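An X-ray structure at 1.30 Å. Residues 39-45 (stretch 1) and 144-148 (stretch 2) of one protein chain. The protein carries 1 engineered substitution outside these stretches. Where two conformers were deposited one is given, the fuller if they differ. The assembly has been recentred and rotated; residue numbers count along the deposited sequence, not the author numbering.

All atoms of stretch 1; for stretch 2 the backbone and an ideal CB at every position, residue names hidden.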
# COMPACT_ATOMS: atom_id res chain seq x y z
N VAL A 39 12.22 11.37 -2.92
CA VAL A 39 10.77 11.52 -2.89
C VAL A 39 10.27 11.15 -1.49
O VAL A 39 10.58 10.03 -1.00
CB VAL A 39 10.12 10.65 -3.94
CG1 VAL A 39 8.60 10.71 -3.83
CG2 VAL A 39 10.56 11.10 -5.36
N TRP A 40 9.55 12.04 -0.84
CA TRP A 40 9.45 11.93 0.63
C TRP A 40 8.84 10.61 1.09
O TRP A 40 9.34 9.97 2.02
CB TRP A 40 8.70 13.11 1.21
CG TRP A 40 7.24 13.17 0.91
CD1 TRP A 40 6.63 13.86 -0.12
CD2 TRP A 40 6.17 12.53 1.65
NE1 TRP A 40 5.26 13.68 -0.07
CE2 TRP A 40 4.93 12.88 0.99
CE3 TRP A 40 6.12 11.73 2.79
CZ2 TRP A 40 3.68 12.42 1.46
CZ3 TRP A 40 4.89 11.24 3.23
CH2 TRP A 40 3.70 11.60 2.58
N PHE A 41 7.81 10.14 0.40
CA PHE A 41 7.05 8.99 0.85
C PHE A 41 7.75 7.68 0.56
O PHE A 41 7.29 6.63 1.04
CB PHE A 41 5.61 8.99 0.33
CG PHE A 41 5.50 9.03 -1.17
CD1 PHE A 41 5.71 7.89 -1.91
CD2 PHE A 41 5.25 10.22 -1.82
CE1 PHE A 41 5.64 7.93 -3.30
CE2 PHE A 41 5.16 10.28 -3.19
CZ PHE A 41 5.37 9.13 -3.93
N LEU A 42 8.85 7.68 -0.19
CA LEU A 42 9.65 6.51 -0.43
C LEU A 42 10.51 6.12 0.77
O LEU A 42 11.10 5.02 0.77
CB LEU A 42 10.51 6.64 -1.68
CG LEU A 42 9.68 6.79 -2.98
CD1 LEU A 42 10.65 6.91 -4.15
CD2 LEU A 42 8.68 5.65 -3.17
N SER A 43 10.62 7.00 1.76
CA SER A 43 11.36 6.71 2.98
C SER A 43 10.42 6.84 4.17
O SER A 43 9.72 7.82 4.28
CB SER A 43 12.56 7.61 3.13
OG SER A 43 13.49 7.44 2.06
N ARG A 44 10.41 5.85 5.08
CA ARG A 44 9.51 5.87 6.22
C ARG A 44 10.03 4.89 7.24
O ARG A 44 10.92 4.07 6.95
CB ARG A 44 8.08 5.48 5.83
CG ARG A 44 7.93 4.05 5.41
CD ARG A 44 6.50 3.65 5.10
NE ARG A 44 6.03 4.43 3.96
CZ ARG A 44 5.47 3.92 2.86
NH1 ARG A 44 5.17 2.63 2.77
NH2 ARG A 44 5.11 4.76 1.87
N ALA A 45 9.47 4.97 8.44
CA ALA A 45 9.69 3.95 9.47
C ALA A 45 8.49 3.01 9.56
O ALA A 45 7.35 3.46 9.36
CB ALA A 45 10.00 4.57 10.81
N UNK A 144 -4.54 10.59 -7.69
CA UNK A 144 -4.91 9.90 -6.46
C UNK A 144 -3.71 9.84 -5.48
O UNK A 144 -2.56 9.75 -5.88
CB UNK A 144 -5.41 8.49 -6.78
N UNK A 145 -4.02 9.83 -4.20
CA UNK A 145 -3.02 9.65 -3.14
C UNK A 145 -2.47 8.23 -3.19
O UNK A 145 -3.23 7.27 -3.05
CB UNK A 145 -3.62 9.94 -1.76
N UNK A 146 -1.17 8.10 -3.39
CA UNK A 146 -0.54 6.82 -3.55
C UNK A 146 0.87 6.81 -3.05
O UNK A 146 1.68 7.50 -3.59
CB UNK A 146 -0.57 6.40 -5.02
N UNK A 147 1.14 6.04 -2.00
CA UNK A 147 2.48 6.03 -1.40
C UNK A 147 3.16 4.67 -1.43
O UNK A 147 4.32 4.55 -1.04
CB UNK A 147 2.40 6.51 0.05
N UNK A 148 2.48 3.66 -1.97
CA UNK A 148 3.03 2.30 -2.04
C UNK A 148 3.35 1.94 -3.48
O UNK A 148 3.27 2.79 -4.38
CB UNK A 148 2.05 1.28 -1.45

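Stretch 2 runs past a short 3-10 turn, residues 40-42, and Arg44, two residues beyond it. Two backbone hydrogen bonds, from Leu42 N to Val39 O (3.0 Å) and from Ser43 N to Trp40 O (3.2 Å), brace this turn, and the CA atoms of the two stretches are nearest at Phe41 and position 147, 5.9 Å apart.

Position 144 lies far from stretch 1. Its backbone is extended (phi/psi -76/151). Nothing of stretch 1 lies within 5.5 Å of its ideal CB, so stretch 1 sets no preference at this position. It is Ala144, which makes no contact here.

At position 145 the CA-to-CB bond points sideways, and nothing of stretch 1 lies within 5.5 Å of the ideal CB. A short side chain would stop well before the Trp40 ring; a long or aromatic one could span the gap. The deposited residue is Tyr145. With chi1 in the t well, its ring carries OH to within 4.0 Å of Trp40 CH2, at the indole edge and near its plane. The contact is slight, and the hydroxyl is hydrogen-bonded elsewhere in the structure.

Position 146 also directs its CB sideways, with nothing of stretch 1 within 5.5 Å of the ideal CB, so stretch 1 leaves the choice wide, with polar and charged residues among the candidates. Its backbone is what meets stretch 1: the carbonyl O sits over one face of the Phe41 ring, 4.0 Å from CE1. The residue is Glu146, whose side chain stays at least 6.5 Å from stretch 1.

Position 147 is the most constrained. Its ideal CB, though directed sideways, lies 3.7 Å from Arg44 NH2 and 4.1 Å from Phe41 CB, so a compact side chain with some apolar surface is favoured, valine or threonine; serine would be small enough but would offer little apolar surface to Phe41. The carbonyl acts whatever the side chain, accepting a hydrogen bond from Arg44 NH2 to O of this residue (3.0 Å, 150°). It is Thr147, chi1 p, whose methyl CG2 packs 3.6 Å from Phe41 CB.

At position 148 CB points away, yet Arg44 NH1 lies 5.4 Å from its ideal position. A cationic group within reach favours an acid, aspartate or perhaps glutamate, while asparagine could offer a neutral acceptor. The residue is Asp148. OD1 receives a hydrogen bond from Arg44 NH1 (3.0 Å, 147°) within a salt bridge. Both acceptors lie at the guanidinium edge, near its plane, so Arg44 joins a side chain and a neighbouring backbone carbonyl through its two terminal nitrogens.

Stretch 2, residues 144-148: AYETD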
# COMPACT_ATOMS: atom_id res chain seq x y z
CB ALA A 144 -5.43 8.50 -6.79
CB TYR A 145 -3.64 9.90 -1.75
CG TYR A 145 -2.63 9.85 -0.60
CD1 TYR A 145 -1.89 10.99 -0.25
CD2 TYR A 145 -2.43 8.69 0.13
CE1 TYR A 145 -0.96 10.95 0.79
CE2 TYR A 145 -1.50 8.63 1.17
CZ TYR A 145 -0.76 9.76 1.51
OH TYR A 145 0.16 9.72 2.54
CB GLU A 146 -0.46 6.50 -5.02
CG GLU A 146 -0.88 5.10 -5.27
CD GLU A 146 0.11 4.31 -6.05
OE1 GLU A 146 0.90 4.89 -6.86
OE2 GLU A 146 0.06 3.08 -5.86
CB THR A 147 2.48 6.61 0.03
OG1 THR A 147 1.58 5.88 0.87
CG2 THR A 147 2.12 8.10 0.02
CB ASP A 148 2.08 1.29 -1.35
CG ASP A 148 2.20 1.33 0.19
OD1 ASP A 148 3.02 2.16 0.67
OD2 ASP A 148 1.53 0.56 0.91
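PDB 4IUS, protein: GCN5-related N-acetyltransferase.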